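Local coordinates for vacuolar-sorting protein BRO1 (PDB 1ZB1), which helps sort cargo proteins into multivesicular-body vesicles and recruits the DOA4 deubiquitinase to endosomes to deubiquitinate that cargo, the chain here being its Bro1 domain, at residues A[14-19]-A[169-174]; A[261-266]-A[336-341]; A[182-187]-A[222-227]. All coordinates share one frame; numbering follows the deposited sequence.

Contact 1: residues A[14-19]-A[169-174]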
loop_
_atom_site.group_PDB
_atom_site.type_symbol
_atom_site.label_atom_id
_atom_site.label_comp_id
_atom_site.label_asym_id
_atom_site.label_seq_id
_atom_site.Cartn_x
_atom_site.Cartn_y
_atom_site.Cartn_z
ATOM N N LYS A 14 1.588 5.893 8.387
ATOM C CA LYS A 14 2.547 6.620 9.218
ATOM C C LYS A 14 3.983 6.154 9.081
ATOM O O LYS A 14 4.248 4.959 8.943
ATOM C CB LYS A 14 2.131 6.519 10.689
ATOM C CG LYS A 14 0.762 7.119 10.978
ATOM C CD LYS A 14 0.763 8.610 10.695
ATOM C CE LYS A 14 -0.579 9.243 11.021
ATOM N NZ LYS A 14 -0.592 10.703 10.726
ATOM N N LEU A 15 4.905 7.112 9.130
ATOM C CA LEU A 15 6.338 6.828 9.041
ATOM C C LEU A 15 6.866 6.421 10.414
ATOM O O LEU A 15 6.249 6.724 11.444
ATOM C CB LEU A 15 7.109 8.081 8.607
ATOM C CG LEU A 15 6.921 8.648 7.205
ATOM C CD1 LEU A 15 7.638 10.022 7.092
ATOM C CD2 LEU A 15 7.489 7.651 6.193
ATOM N N LYS A 16 8.000 5.727 10.429
ATOM C CA LYS A 16 8.635 5.355 11.688
ATOM C C LYS A 16 9.731 6.397 11.933
ATOM O O LYS A 16 10.513 6.692 11.034
ATOM C CB LYS A 16 9.266 3.957 11.597
ATOM C CG LYS A 16 8.253 2.810 11.412
ATOM C CD LYS A 16 8.959 1.482 11.117
ATOM C CE LYS A 16 9.859 1.041 12.269
ATOM N NZ LYS A 16 9.123 1.044 13.576
ATOM N N ASP A 17 9.778 6.969 13.133
ATOM C CA ASP A 17 10.803 7.958 13.441
ATOM C C ASP A 17 12.079 7.236 13.877
ATOM O O ASP A 17 12.039 6.064 14.241
ATOM C CB ASP A 17 10.345 8.903 14.561
ATOM C CG ASP A 17 9.147 9.748 14.162
ATOM O OD1 ASP A 17 8.995 10.035 12.957
ATOM O OD2 ASP A 17 8.360 10.138 15.052
ATOM N N THR A 18 13.206 7.938 13.826
ATOM C CA THR A 18 14.490 7.367 14.225
ATOM C C THR A 18 15.329 8.428 14.917
ATOM O O THR A 18 15.126 9.625 14.713
ATOM C CB THR A 18 15.290 6.851 13.008
ATOM O OG1 THR A 18 16.504 6.234 13.454
ATOM C CG2 THR A 18 15.657 8.020 12.067
ATOM N N GLU A 19 16.278 7.998 15.734
ATOM C CA GLU A 19 17.143 8.949 16.411
ATOM C C GLU A 19 18.333 9.270 15.521
ATOM O O GLU A 19 18.776 8.431 14.737
ATOM C CB GLU A 19 17.630 8.384 17.751
ATOM C CG GLU A 19 16.511 8.261 18.773
ATOM C CD GLU A 19 17.009 8.007 20.176
ATOM O OE1 GLU A 19 16.176 8.074 21.108
ATOM O OE2 GLU A 19 18.222 7.741 20.350
ATOM N N SER A 169 11.386 -9.253 13.672
ATOM C CA SER A 169 11.630 -7.864 14.037
ATOM C C SER A 169 11.123 -7.545 15.433
ATOM O O SER A 169 10.104 -8.080 15.871
ATOM C CB SER A 169 10.938 -6.923 13.041
ATOM O OG SER A 169 11.106 -5.565 13.422
ATOM N N PRO A 170 11.835 -6.669 16.159
ATOM C CA PRO A 170 11.390 -6.309 17.508
ATOM C C PRO A 170 10.203 -5.335 17.435
ATOM O O PRO A 170 9.488 -5.144 18.418
ATOM C CB PRO A 170 12.628 -5.658 18.114
ATOM C CG PRO A 170 13.274 -4.995 16.915
ATOM C CD PRO A 170 13.152 -6.078 15.859
ATOM N N SER A 171 9.994 -4.726 16.267
ATOM C CA SER A 171 8.902 -3.766 16.087
ATOM C C SER A 171 7.611 -4.368 15.542
ATOM O O SER A 171 7.629 -5.162 14.595
ATOM C CB SER A 171 9.333 -2.630 15.145
ATOM O OG SER A 171 8.226 -1.780 14.877
ATOM N N VAL A 172 6.491 -3.956 16.125
ATOM C CA VAL A 172 5.177 -4.430 15.706
ATOM C C VAL A 172 4.896 -4.076 14.245
ATOM O O VAL A 172 4.183 -4.801 13.545
ATOM C CB VAL A 172 4.056 -3.834 16.607
ATOM C CG1 VAL A 172 4.094 -2.314 16.575
ATOM C CG2 VAL A 172 2.695 -4.336 16.147
ATOM N N ASP A 173 5.464 -2.963 13.786
ATOM C CA ASP A 173 5.279 -2.510 12.408
ATOM C C ASP A 173 5.818 -3.509 11.395
ATOM O O ASP A 173 5.308 -3.604 10.279
ATOM C CB ASP A 173 6.016 -1.185 12.169
ATOM C CG ASP A 173 5.458 -0.046 12.983
ATOM O OD1 ASP A 173 6.266 0.731 13.549
ATOM O OD2 ASP A 173 4.218 0.078 13.052
ATOM N N LEU A 174 6.865 -4.236 11.774
ATOM C CA LEU A 174 7.479 -5.176 10.848
ATOM C C LEU A 174 7.074 -6.628 11.031
ATOM O O LEU A 174 7.714 -7.531 10.486
ATOM C CB LEU A 174 9.008 -5.037 10.894
ATOM C CG LEU A 174 9.586 -3.799 10.181
ATOM C CD1 LEU A 174 9.278 -3.861 8.675
ATOM C CD2 LEU A 174 8.989 -2.543 10.784
#
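The backbones of 14-19 and 169-174 stay apart, the CA atoms of Lys16 and Asp173 being 8.6 Å from each other, and the Lys16 side chain spans the gap. Its chain is bent at both outer torsions, chi3 62° and chi4 52°, and this curls NZ back beside Asp173. A salt bridge joins Lys16 NZ to Asp173 OD1 at 2.9 Å. It uses the anti lone pair of OD1, the one directed away from OD2. Lys16 NZ also gives a longer bond to Ser171 OG, 3.2 Å away. The same hydroxyl accepts from the backbone N of Asp173, at 3.2 Å from OG, which makes an ST turn. The methylenes do apolar work: Lys16 CE lies 4.0 Å from Leu174 CD2. Lys16 is buried, and the carbonyl O of Tyr100 is a further acceptor for its NZ. Ser171 OG is also bonded to Asp101 OD1, while Asp173 OD2 meets Tyr239 OH and OD1 takes the backbone N of Ala102. The contact thus joins the N-terminal loop to the loop between helices 146-165 and 176-198, beside strand 97-100 and helix 118-139.

Contact 2: residues A[261-266]-A[336-341]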
loop_
_atom_site.group_PDB
_atom_site.type_symbol
_atom_site.label_atom_id
_atom_site.label_comp_id
_atom_site.label_asym_id
_atom_site.label_seq_id
_atom_site.Cartn_x
_atom_site.Cartn_y
_atom_site.Cartn_z
ATOM N N TYR A 261 -24.311 -4.093 -10.638
ATOM C CA TYR A 261 -24.999 -3.065 -11.407
ATOM C C TYR A 261 -24.543 -3.078 -12.864
ATOM O O TYR A 261 -25.358 -3.195 -13.783
ATOM C CB TYR A 261 -24.735 -1.689 -10.789
ATOM C CG TYR A 261 -25.139 -0.505 -11.654
ATOM C CD1 TYR A 261 -26.455 -0.348 -12.099
ATOM C CD2 TYR A 261 -24.208 0.466 -12.009
ATOM C CE1 TYR A 261 -26.826 0.748 -12.874
ATOM C CE2 TYR A 261 -24.567 1.563 -12.780
ATOM C CZ TYR A 261 -25.877 1.699 -13.209
ATOM O OH TYR A 261 -26.228 2.787 -13.971
ATOM N N TYR A 262 -23.236 -2.969 -13.080
ATOM C CA TYR A 262 -22.722 -2.951 -14.442
ATOM C C TYR A 262 -22.973 -4.248 -15.204
ATOM O O TYR A 262 -23.213 -4.215 -16.408
ATOM C CB TYR A 262 -21.241 -2.573 -14.440
ATOM C CG TYR A 262 -21.055 -1.079 -14.335
ATOM C CD1 TYR A 262 -21.255 -0.257 -15.443
ATOM C CD2 TYR A 262 -20.749 -0.477 -13.114
ATOM C CE1 TYR A 262 -21.157 1.124 -15.340
ATOM C CE2 TYR A 262 -20.652 0.901 -13.000
ATOM C CZ TYR A 262 -20.858 1.696 -14.114
ATOM O OH TYR A 262 -20.769 3.060 -14.006
ATOM N N HIS A 263 -22.941 -5.382 -14.514
ATOM C CA HIS A 263 -23.206 -6.648 -15.185
ATOM C C HIS A 263 -24.675 -6.652 -15.611
ATOM O O HIS A 263 -25.046 -7.265 -16.617
ATOM C CB HIS A 263 -22.920 -7.829 -14.255
ATOM C CG HIS A 263 -23.178 -9.164 -14.882
ATOM N ND1 HIS A 263 -24.299 -9.915 -14.602
ATOM C CD2 HIS A 263 -22.472 -9.870 -15.796
ATOM C CE1 HIS A 263 -24.272 -11.026 -15.316
ATOM N NE2 HIS A 263 -23.174 -11.024 -16.050
ATOM N N GLY A 264 -25.503 -5.954 -14.839
ATOM C CA GLY A 264 -26.919 -5.868 -15.150
ATOM C C GLY A 264 -27.132 -5.027 -16.393
ATOM O O GLY A 264 -27.931 -5.385 -17.257
ATOM N N LEU A 265 -26.422 -3.905 -16.485
ATOM C CA LEU A 265 -26.536 -3.032 -17.647
ATOM C C LEU A 265 -26.110 -3.794 -18.901
ATOM O O LEU A 265 -26.566 -3.502 -20.006
ATOM C CB LEU A 265 -25.666 -1.786 -17.476
ATOM C CG LEU A 265 -26.089 -0.800 -16.382
ATOM C CD1 LEU A 265 -25.164 0.402 -16.398
ATOM C CD2 LEU A 265 -27.530 -0.358 -16.610
ATOM N N HIS A 266 -25.235 -4.777 -18.716
ATOM C CA HIS A 266 -24.763 -5.598 -19.821
ATOM C C HIS A 266 -25.858 -6.584 -20.222
ATOM O O HIS A 266 -26.131 -6.775 -21.407
ATOM C CB HIS A 266 -23.493 -6.351 -19.413
ATOM C CG HIS A 266 -23.193 -7.539 -20.270
ATOM N ND1 HIS A 266 -23.387 -8.834 -19.838
ATOM C CD2 HIS A 266 -22.754 -7.630 -21.548
ATOM C CE1 HIS A 266 -23.083 -9.671 -20.813
ATOM N NE2 HIS A 266 -22.698 -8.966 -21.863
ATOM N N ASP A 336 -20.601 -16.033 -8.894
ATOM C CA ASP A 336 -19.380 -16.321 -9.639
ATOM C C ASP A 336 -19.599 -16.178 -11.139
ATOM O O ASP A 336 -18.780 -16.620 -11.944
ATOM C CB ASP A 336 -18.876 -17.730 -9.312
ATOM C CG ASP A 336 -18.340 -17.840 -7.895
ATOM O OD1 ASP A 336 -17.907 -18.943 -7.500
ATOM O OD2 ASP A 336 -18.350 -16.817 -7.176
ATOM N N SER A 337 -20.716 -15.558 -11.505
ATOM C CA SER A 337 -21.039 -15.326 -12.905
ATOM C C SER A 337 -20.161 -14.172 -13.379
ATOM O O SER A 337 -19.860 -14.049 -14.567
ATOM C CB SER A 337 -22.517 -14.959 -13.057
ATOM O OG SER A 337 -22.855 -14.723 -14.411
ATOM N N ILE A 338 -19.758 -13.328 -12.432
ATOM C CA ILE A 338 -18.897 -12.187 -12.724
ATOM C C ILE A 338 -17.465 -12.605 -12.421
ATOM O O ILE A 338 -17.128 -12.902 -11.277
ATOM C CB ILE A 338 -19.251 -10.969 -11.850
ATOM C CG1 ILE A 338 -20.729 -10.612 -12.026
ATOM C CG2 ILE A 338 -18.377 -9.784 -12.239
ATOM C CD1 ILE A 338 -21.191 -9.451 -11.165
ATOM N N LYS A 339 -16.629 -12.621 -13.452
ATOM C CA LYS A 339 -15.232 -13.024 -13.317
ATOM C C LYS A 339 -14.299 -11.836 -13.072
ATOM O O LYS A 339 -14.030 -11.039 -13.972
ATOM C CB LYS A 339 -14.816 -13.781 -14.576
ATOM C CG LYS A 339 -15.781 -14.905 -14.927
ATOM C CD LYS A 339 -15.610 -15.368 -16.362
ATOM C CE LYS A 339 -16.700 -16.358 -16.748
ATOM N NZ LYS A 339 -16.626 -16.742 -18.187
ATOM N N ALA A 340 -13.805 -11.737 -11.843
ATOM C CA ALA A 340 -12.917 -10.651 -11.432
ATOM C C ALA A 340 -11.671 -10.479 -12.300
ATOM O O ALA A 340 -11.085 -11.455 -12.771
ATOM C CB ALA A 340 -12.506 -10.849 -9.975
ATOM N N LEU A 341 -11.275 -9.225 -12.501
ATOM C CA LEU A 341 -10.093 -8.899 -13.289
ATOM C C LEU A 341 -9.158 -7.980 -12.493
ATOM O O LEU A 341 -9.456 -6.802 -12.297
ATOM C CB LEU A 341 -10.496 -8.210 -14.595
ATOM C CG LEU A 341 -9.340 -7.815 -15.522
ATOM C CD1 LEU A 341 -8.629 -9.066 -15.998
ATOM C CD2 LEU A 341 -9.860 -7.015 -16.707
#
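The imidazole of His263 has Ile338 over one face, with CG1 4.0 Å above the ring plane and displaced toward the rim. Ser337 approaches the same ring obliquely. Its OG is 4.1 Å from both NE2 and CE1 of His263, so it sits by the outer end of the imidazole at van der Waals range. Phe279 of helix 275-290 meets His263 edge-to-face and also touches Ser337. A second imidazole, that of His266, has the carbonyl O of His263 at its edge and in its plane.

The apolar part of the contact is made by the long branch of Ile338. CD1 lies 3.9 Å from His263 CB, and CG1 lies 4.0 Å from His263 CG. The branch is extended, with CD1 anti to CA (chi2 178°), which carries CD1 beyond CG1 to the CB end of the histidine. The two side chains cross at a slant rather than lying alongside each other. His263 leaves the helix toward the loop, and CG anti to its backbone N (chi1 180°) sets the ring beside Ile338 CG1.

The backbones come to 7.4 Å between the CA atoms of His263 and Ile338. The buried surface is small, 119 Å² in all. Ile338 is itself buried, while His263 and Ser337 remain partly exposed. Ser212 of helix 208-230 touches both His263 and Ile338, so Ile338 touches both helix 208-230 and helix 242-269.

The arrangement is that of a connecting loop laid across a helical array. Residues 336-341 belong to the link between helices 303-322 and 349-371, and they pack on helix 242-269. This lies in the helical part of the Bro1 domain, whose family is grouped with the TPR-like folds.

Contact 3: residues A[182-187]-A[222-227]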
loop_
_atom_site.group_PDB
_atom_site.type_symbol
_atom_site.label_atom_id
_atom_site.label_comp_id
_atom_site.label_asym_id
_atom_site.label_seq_id
_atom_site.Cartn_x
_atom_site.Cartn_y
_atom_site.Cartn_z
ATOM N N LEU A 182 -0.713 -4.227 5.199
ATOM C CA LEU A 182 -0.401 -2.975 4.519
ATOM C C LEU A 182 -0.273 -3.185 3.001
ATOM O O LEU A 182 -0.715 -2.344 2.207
ATOM C CB LEU A 182 0.887 -2.380 5.101
ATOM C CG LEU A 182 0.770 -1.218 6.102
ATOM C CD1 LEU A 182 -0.605 -1.166 6.729
ATOM C CD2 LEU A 182 1.863 -1.340 7.156
ATOM N N ALA A 183 0.326 -4.301 2.600
ATOM C CA ALA A 183 0.477 -4.604 1.174
ATOM C C ALA A 183 -0.901 -4.784 0.527
ATOM O O ALA A 183 -1.146 -4.297 -0.579
ATOM C CB ALA A 183 1.306 -5.872 0.988
ATOM N N ASN A 184 -1.794 -5.484 1.221
ATOM C CA ASN A 184 -3.143 -5.727 0.714
ATOM C C ASN A 184 -3.956 -4.438 0.608
ATOM O O ASN A 184 -4.817 -4.309 -0.261
ATOM C CB ASN A 184 -3.872 -6.750 1.602
ATOM C CG ASN A 184 -3.344 -8.166 1.406
ATOM O OD1 ASN A 184 -2.824 -8.498 0.343
ATOM N ND2 ASN A 184 -3.490 -9.008 2.421
ATOM N N ILE A 185 -3.677 -3.484 1.492
ATOM C CA ILE A 185 -4.367 -2.193 1.458
ATOM C C ILE A 185 -3.933 -1.437 0.196
ATOM O O ILE A 185 -4.761 -0.876 -0.524
ATOM C CB ILE A 185 -4.012 -1.331 2.704
ATOM C CG1 ILE A 185 -4.682 -1.907 3.961
ATOM C CG2 ILE A 185 -4.434 0.119 2.483
ATOM C CD1 ILE A 185 -6.190 -1.754 3.983
ATOM N N CYS A 186 -2.629 -1.431 -0.069
ATOM C CA CYS A 186 -2.084 -0.739 -1.234
ATOM C C CYS A 186 -2.553 -1.358 -2.551
ATOM O O CYS A 186 -2.865 -0.635 -3.507
ATOM C CB CYS A 186 -0.553 -0.719 -1.178
ATOM S SG CYS A 186 0.129 0.239 0.212
ATOM N N HIS A 187 -2.605 -2.684 -2.606
ATOM C CA HIS A 187 -3.063 -3.367 -3.810
ATOM C C HIS A 187 -4.539 -3.016 -4.055
ATOM O O HIS A 187 -4.932 -2.655 -5.173
ATOM C CB HIS A 187 -2.901 -4.884 -3.651
ATOM C CG HIS A 187 -3.201 -5.661 -4.897
ATOM N ND1 HIS A 187 -3.145 -7.037 -4.945
ATOM C CD2 HIS A 187 -3.565 -5.254 -6.137
ATOM C CE1 HIS A 187 -3.464 -7.446 -6.160
ATOM N NE2 HIS A 187 -3.724 -6.385 -6.903
ATOM N N PHE A 222 -10.478 -5.816 -1.150
ATOM C CA PHE A 222 -10.817 -5.252 0.152
ATOM C C PHE A 222 -11.319 -6.361 1.083
ATOM O O PHE A 222 -11.236 -6.240 2.303
ATOM C CB PHE A 222 -11.846 -4.127 -0.001
ATOM C CG PHE A 222 -11.230 -2.806 -0.380
ATOM C CD1 PHE A 222 -10.437 -2.108 0.533
ATOM C CD2 PHE A 222 -11.409 -2.274 -1.656
ATOM C CE1 PHE A 222 -9.827 -0.898 0.180
ATOM C CE2 PHE A 222 -10.807 -1.068 -2.022
ATOM C CZ PHE A 222 -10.013 -0.377 -1.101
ATOM N N GLN A 223 -11.812 -7.448 0.495
ATOM C CA GLN A 223 -12.294 -8.600 1.259
ATOM C C GLN A 223 -11.115 -9.182 2.057
ATOM O O GLN A 223 -11.285 -9.666 3.174
ATOM C CB GLN A 223 -12.853 -9.658 0.297
ATOM C CG GLN A 223 -13.413 -10.918 0.948
ATOM C CD GLN A 223 -14.624 -10.647 1.817
ATOM O OE1 GLN A 223 -14.495 -10.298 2.992
ATOM N NE2 GLN A 223 -15.811 -10.791 1.238
ATOM N N LYS A 224 -9.921 -9.128 1.473
ATOM C CA LYS A 224 -8.711 -9.632 2.127
ATOM C C LYS A 224 -8.385 -8.835 3.386
ATOM O O LYS A 224 -8.015 -9.406 4.413
ATOM C CB LYS A 224 -7.507 -9.549 1.186
ATOM C CG LYS A 224 -7.496 -10.522 0.024
ATOM C CD LYS A 224 -6.194 -10.342 -0.759
ATOM C CE LYS A 224 -6.094 -11.275 -1.959
ATOM N NZ LYS A 224 -4.847 -10.995 -2.740
ATOM N N CYS A 225 -8.499 -7.512 3.289
ATOM C CA CYS A 225 -8.223 -6.617 4.408
ATOM C C CYS A 225 -9.296 -6.806 5.475
ATOM O O CYS A 225 -9.012 -6.817 6.676
ATOM C CB CYS A 225 -8.220 -5.157 3.933
ATOM S SG CYS A 225 -7.020 -4.779 2.610
ATOM N N HIS A 226 -10.535 -6.942 5.017
ATOM C CA HIS A 226 -11.671 -7.156 5.900
ATOM C C HIS A 226 -11.420 -8.410 6.733
ATOM O O HIS A 226 -11.523 -8.380 7.957
ATOM C CB HIS A 226 -12.947 -7.345 5.068
ATOM C CG HIS A 226 -14.149 -7.716 5.878
ATOM N ND1 HIS A 226 -14.977 -6.780 6.457
ATOM C CD2 HIS A 226 -14.644 -8.927 6.232
ATOM C CE1 HIS A 226 -15.933 -7.396 7.130
ATOM N NE2 HIS A 226 -15.754 -8.700 7.009
ATOM N N ASP A 227 -11.091 -9.509 6.057
ATOM C CA ASP A 227 -10.838 -10.785 6.725
ATOM C C ASP A 227 -9.736 -10.714 7.774
ATOM O O ASP A 227 -9.821 -11.371 8.811
ATOM C CB ASP A 227 -10.496 -11.878 5.702
ATOM C CG ASP A 227 -11.701 -12.317 4.883
ATOM O OD1 ASP A 227 -12.841 -11.940 5.236
ATOM O OD2 ASP A 227 -11.507 -13.048 3.888
HETATM O O HOH W 1 -4.817 -8.431 4.790
HETATM O O HOH W 2 -3.714 -7.971 -2.388
#
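Asn184 and Ile185 meet Lys224 and Cys225 where two successive helices, 176-198 and 208-230, pack antiparallel as a helical hairpin. The axes of the two short segments approach to 8.8 Å, and their directions differ by 151°. The CA atoms of Asn184 and Cys225 are the nearest pair, at 6.3 Å.

Cys225 is the inner contact. Its SG is 3.4 Å from Ile185 CD1, a tight apolar touch, and 3.8 Å from Asn184 CB. The thiol points into the seam because SG is anti to its own carbonyl carbon, chi1 -58°. Val248 of helix 242-269 and Phe181 also touch this cysteine, and the Ile185 side chain packs on Phe11.

The outer contact is polar and largely mediated by water. The extended Lys224 side chain crosses that of Asn184 at about a right angle, with the methylene CD passing the amide. Asn184 OD1 accepts from a water 2.9 Å away, and this water in turn accepts from Lys224 NZ at 3.2 Å. It is also bonded to His187 ND1. A second water accepts from Asn184 ND2 at 2.8 Å and gives a weak bond to the backbone O of Lys224. Both ends of the amide have a water partner, which is consistent with the modelled orientation of its O and N.

His187 NE2 bonds to Asp342 OD1 and its ring stacks with Phe156. The acid may favour a charged imidazole, while the nearby ammonium of Lys224 would probably oppose it. An apolar seam with a water-bridged polar rim joins two consecutive antiparallel helices, a helical hairpin within the Bro1 domain.

In the fold
From the N terminus the three contacts close in series, and none nests within or crosses another. Contact 1 closes first, bringing the N-terminal loop back to the loop before helix 176-198 over 150 residues. Contact 3 then closes a helical hairpin, its segments 35 residues apart, pairing that helix with helix 208-230. Contact 2 comes last and folds the loop before helix 349-371 onto helix 242-269, the next helix after 208-230. Contacts 1 and 2 lie on opposite sides of the chain's centre, their centres 42 Å apart. Contact 3 lies nearer that centre, about 20 Å from contact 1 and 22 Å from contact 2, measured between centres. Together they follow the elongated Bro1 domain from its strand-bearing part into its helical array.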